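Local structure of capsid protein (Turnip yellow mosaic virus, 2FZ2) at residues V91-Q99 / V130-Q138. The protein self-assembles into the 180-copy T=3 icosahedral capsid that encloses the single-stranded RNA genome of the virus. Numbering follows the deposited sequence.
Sequences VGVCWVPAQ and VKCPLEMMQ. Unlike the reference sequence in segment 91-99: Gln99 (reference Asn). Unlike the reference sequence in segment 130-138: Gln138 (reference Asn).
The indole of Trp95 lies with one face over Cys132, and this overlap lies between the two sheets of the viral jelly-roll beta sandwich expected of a T=3 plant-virus coat protein. Strand 89-97 belongs to the four-stranded antiparallel sheet, where it runs between strands 151-158 and 114-118; strand 128-131 pairs with 66-80 in the other sheet, so the contact is made by side chains reaching across the interior. The heavy-atom geometry fits a CH-pi contact: Cys132 CB sits 3.3 Å from the centroid of the five-membered ring of Trp95, 16° off its normal. With SG anti to the backbone N (chi1 169°), Cys132 also carries its sulfur over the same ring, adding a sulfur-aromatic contact in which SG is 4.0 Å from that centroid. Rotation of the indole is restrained at its edge as well, because Trp95 NE1 donates to Val130 O at 2.9 Å with a nearly straight N-H...O angle of 165°. The acceptor lies close to the ring plane, whereas the donor stands well above the carbonyl plane of Val130. This bond satisfies the buried indole N-H and ties the backbone of Val130 to the facing sheet. Leu74 and Val76 of strand 66-80 and Leu153 of strand 151-158 also pack against Trp95. Apolar packing continues toward both ends: Val93 CG1 meets Val130 CG2 at 4.1 Å, their side chains passing alongside, pointed opposite ways, while Pro133 CD reaches Trp95 CB. Beyond the short 3-10 turn 134-135, the chain comes back toward the strand end at Met137. Bent at its second torsion, the Met137 side chain lies roughly perpendicular to Pro97, and its CE ends 3.5 Å from Pro97 CD.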
loop_
_atom_site.group_PDB
_atom_site.type_symbol
_atom_site.label_atom_id
_atom_site.label_comp_id
_atom_site.label_asym_id
_atom_site.label_seq_id
_atom_site.Cartn_x
_atom_site.Cartn_y
_atom_site.Cartn_z
ATOM N N VAL D 91 -78.390 -92.106 59.498
ATOM C CA VAL D 91 -76.981 -92.423 59.458
ATOM C C VAL D 91 -76.149 -91.280 59.983
ATOM O O VAL D 91 -76.351 -90.113 59.608
ATOM C CB VAL D 91 -76.539 -92.710 58.051
ATOM C CG1 VAL D 91 -75.177 -93.343 58.060
ATOM C CG2 VAL D 91 -77.548 -93.599 57.388
ATOM N N GLY D 92 -75.207 -91.629 60.852
ATOM C CA GLY D 92 -74.337 -90.638 61.445
ATOM C C GLY D 92 -72.936 -90.859 60.955
ATOM O O GLY D 92 -72.508 -92.005 60.777
ATOM N N VAL D 93 -72.216 -89.763 60.756
ATOM C CA VAL D 93 -70.865 -89.852 60.248
ATOM C C VAL D 93 -69.911 -88.834 60.809
ATOM O O VAL D 93 -70.246 -87.657 60.965
ATOM C CB VAL D 93 -70.851 -89.677 58.736
ATOM C CG1 VAL D 93 -69.429 -89.671 58.216
ATOM C CG2 VAL D 93 -71.648 -90.757 58.104
ATOM N N CYS D 94 -68.700 -89.295 61.081
ATOM C CA CYS D 94 -67.695 -88.405 61.592
ATOM C C CYS D 94 -66.269 -88.872 61.425
ATOM O O CYS D 94 -65.906 -89.998 61.778
ATOM C CB CYS D 94 -67.958 -88.106 63.052
ATOM S SG CYS D 94 -67.214 -86.545 63.495
ATOM N N TRP D 95 -65.462 -87.982 60.867
ATOM C CA TRP D 95 -64.060 -88.261 60.655
ATOM C C TRP D 95 -63.375 -87.749 61.909
ATOM O O TRP D 95 -63.656 -86.647 62.376
ATOM C CB TRP D 95 -63.552 -87.516 59.423
ATOM C CG TRP D 95 -63.936 -88.147 58.119
ATOM C CD1 TRP D 95 -64.712 -87.601 57.140
ATOM C CD2 TRP D 95 -63.534 -89.427 57.641
ATOM N NE1 TRP D 95 -64.817 -88.465 56.076
ATOM C CE2 TRP D 95 -64.101 -89.595 56.360
ATOM C CE3 TRP D 95 -62.746 -90.450 58.173
ATOM C CZ2 TRP D 95 -63.906 -90.743 55.604
ATOM C CZ3 TRP D 95 -62.551 -91.589 57.422
ATOM C CH2 TRP D 95 -63.130 -91.729 56.149
ATOM N N VAL D 96 -62.461 -88.542 62.442
ATOM C CA VAL D 96 -61.788 -88.165 63.667
ATOM C C VAL D 96 -60.421 -88.863 63.790
ATOM O O VAL D 96 -60.234 -89.972 63.298
ATOM C CB VAL D 96 -62.716 -88.527 64.846
ATOM C CG1 VAL D 96 -62.330 -89.856 65.434
ATOM C CG2 VAL D 96 -62.684 -87.456 65.876
ATOM N N PRO D 97 -59.440 -88.207 64.427
ATOM C CA PRO D 97 -58.132 -88.860 64.556
ATOM C C PRO D 97 -58.150 -90.050 65.496
ATOM O O PRO D 97 -58.766 -90.007 66.551
ATOM C CB PRO D 97 -57.211 -87.752 65.056
ATOM C CG PRO D 97 -58.114 -86.728 65.657
ATOM C CD PRO D 97 -59.458 -86.856 65.008
ATOM N N ALA D 98 -57.468 -91.111 65.093
ATOM C CA ALA D 98 -57.389 -92.335 65.868
ATOM C C ALA D 98 -57.393 -92.116 67.380
ATOM O O ALA D 98 -58.052 -92.857 68.136
ATOM C CB ALA D 98 -56.136 -93.091 65.472
ATOM N N GLN D 99 -56.646 -91.099 67.806
ATOM C CA GLN D 99 -56.496 -90.761 69.213
ATOM C C GLN D 99 -57.714 -90.181 69.900
ATOM O O GLN D 99 -57.726 -90.046 71.120
ATOM C CB GLN D 99 -55.360 -89.793 69.373
ATOM C CG GLN D 99 -55.299 -88.794 68.281
ATOM C CD GLN D 99 -54.046 -87.953 68.386
ATOM O OE1 GLN D 99 -53.810 -87.041 67.580
ATOM N NE2 GLN D 99 -53.222 -88.253 69.393
ATOM N N VAL D 130 -68.661 -87.798 52.244
ATOM C CA VAL D 130 -67.991 -86.965 53.211
ATOM C C VAL D 130 -66.501 -87.133 53.024
ATOM O O VAL D 130 -65.922 -88.156 53.407
ATOM C CB VAL D 130 -68.372 -87.332 54.638
ATOM C CG1 VAL D 130 -67.931 -86.235 55.592
ATOM C CG2 VAL D 130 -69.847 -87.493 54.731
ATOM N N LYS D 131 -65.889 -86.140 52.389
ATOM C CA LYS D 131 -64.459 -86.214 52.179
ATOM C C LYS D 131 -63.878 -86.151 53.578
ATOM O O LYS D 131 -64.410 -85.454 54.453
ATOM C CB LYS D 131 -63.932 -85.023 51.332
ATOM C CG LYS D 131 -64.146 -85.152 49.791
ATOM C CD LYS D 131 -62.956 -84.665 48.885
ATOM C CE LYS D 131 -63.179 -85.041 47.370
ATOM N NZ LYS D 131 -62.291 -84.369 46.338
ATOM N N CYS D 132 -62.827 -86.922 53.808
ATOM C CA CYS D 132 -62.162 -86.867 55.087
ATOM C C CYS D 132 -61.184 -85.717 54.908
ATOM O O CYS D 132 -60.557 -85.577 53.855
ATOM C CB CYS D 132 -61.381 -88.140 55.381
ATOM S SG CYS D 132 -60.316 -87.918 56.825
ATOM N N PRO D 133 -61.064 -84.857 55.917
ATOM C CA PRO D 133 -60.160 -83.705 55.884
ATOM C C PRO D 133 -58.766 -84.044 56.406
ATOM O O PRO D 133 -58.405 -83.676 57.526
ATOM C CB PRO D 133 -60.855 -82.685 56.771
ATOM C CG PRO D 133 -61.944 -83.461 57.504
ATOM C CD PRO D 133 -61.833 -84.898 57.163
ATOM N N LEU D 134 -57.987 -84.744 55.590
ATOM C CA LEU D 134 -56.637 -85.141 55.970
ATOM C C LEU D 134 -55.856 -83.904 56.380
ATOM O O LEU D 134 -54.824 -83.982 57.053
ATOM C CB LEU D 134 -55.938 -85.820 54.788
ATOM C CG LEU D 134 -56.661 -86.846 53.900
ATOM C CD1 LEU D 134 -57.309 -87.902 54.781
ATOM C CD2 LEU D 134 -57.688 -86.132 52.999
ATOM N N GLU D 135 -56.370 -82.762 55.938
ATOM C CA GLU D 135 -55.796 -81.451 56.212
ATOM C C GLU D 135 -55.609 -81.369 57.730
ATOM O O GLU D 135 -54.599 -80.869 58.232
ATOM C CB GLU D 135 -56.762 -80.358 55.689
ATOM C CG GLU D 135 -56.956 -80.340 54.126
ATOM C CD GLU D 135 -58.053 -81.312 53.579
ATOM O OE1 GLU D 135 -59.077 -81.521 54.269
ATOM O OE2 GLU D 135 -57.895 -81.860 52.451
ATOM N N MET D 136 -56.577 -81.925 58.450
ATOM C CA MET D 136 -56.549 -81.917 59.896
ATOM C C MET D 136 -56.488 -83.315 60.501
ATOM O O MET D 136 -57.121 -83.615 61.522
ATOM C CB MET D 136 -57.763 -81.147 60.417
ATOM C CG MET D 136 -59.098 -81.889 60.380
ATOM S SD MET D 136 -60.494 -80.722 60.567
ATOM C CE MET D 136 -60.111 -79.626 59.220
ATOM N N MET D 137 -55.716 -84.172 59.857
ATOM C CA MET D 137 -55.536 -85.533 60.327
ATOM C C MET D 137 -54.103 -85.914 60.082
ATOM O O MET D 137 -53.279 -85.092 59.656
ATOM C CB MET D 137 -56.410 -86.510 59.562
ATOM C CG MET D 137 -57.864 -86.294 59.735
ATOM S SD MET D 137 -58.492 -87.493 60.852
ATOM C CE MET D 137 -59.915 -86.580 61.521
ATOM N N GLN D 138 -53.825 -87.182 60.338
ATOM C CA GLN D 138 -52.501 -87.735 60.160
ATOM C C GLN D 138 -52.529 -88.623 58.936
ATOM O O GLN D 138 -52.870 -89.800 59.029
ATOM C CB GLN D 138 -52.134 -88.565 61.373
ATOM C CG GLN D 138 -50.842 -88.162 61.978
ATOM C CD GLN D 138 -49.702 -88.348 61.022
ATOM O OE1 GLN D 138 -48.546 -88.426 61.444
ATOM N NE2 GLN D 138 -50.007 -88.421 59.722
#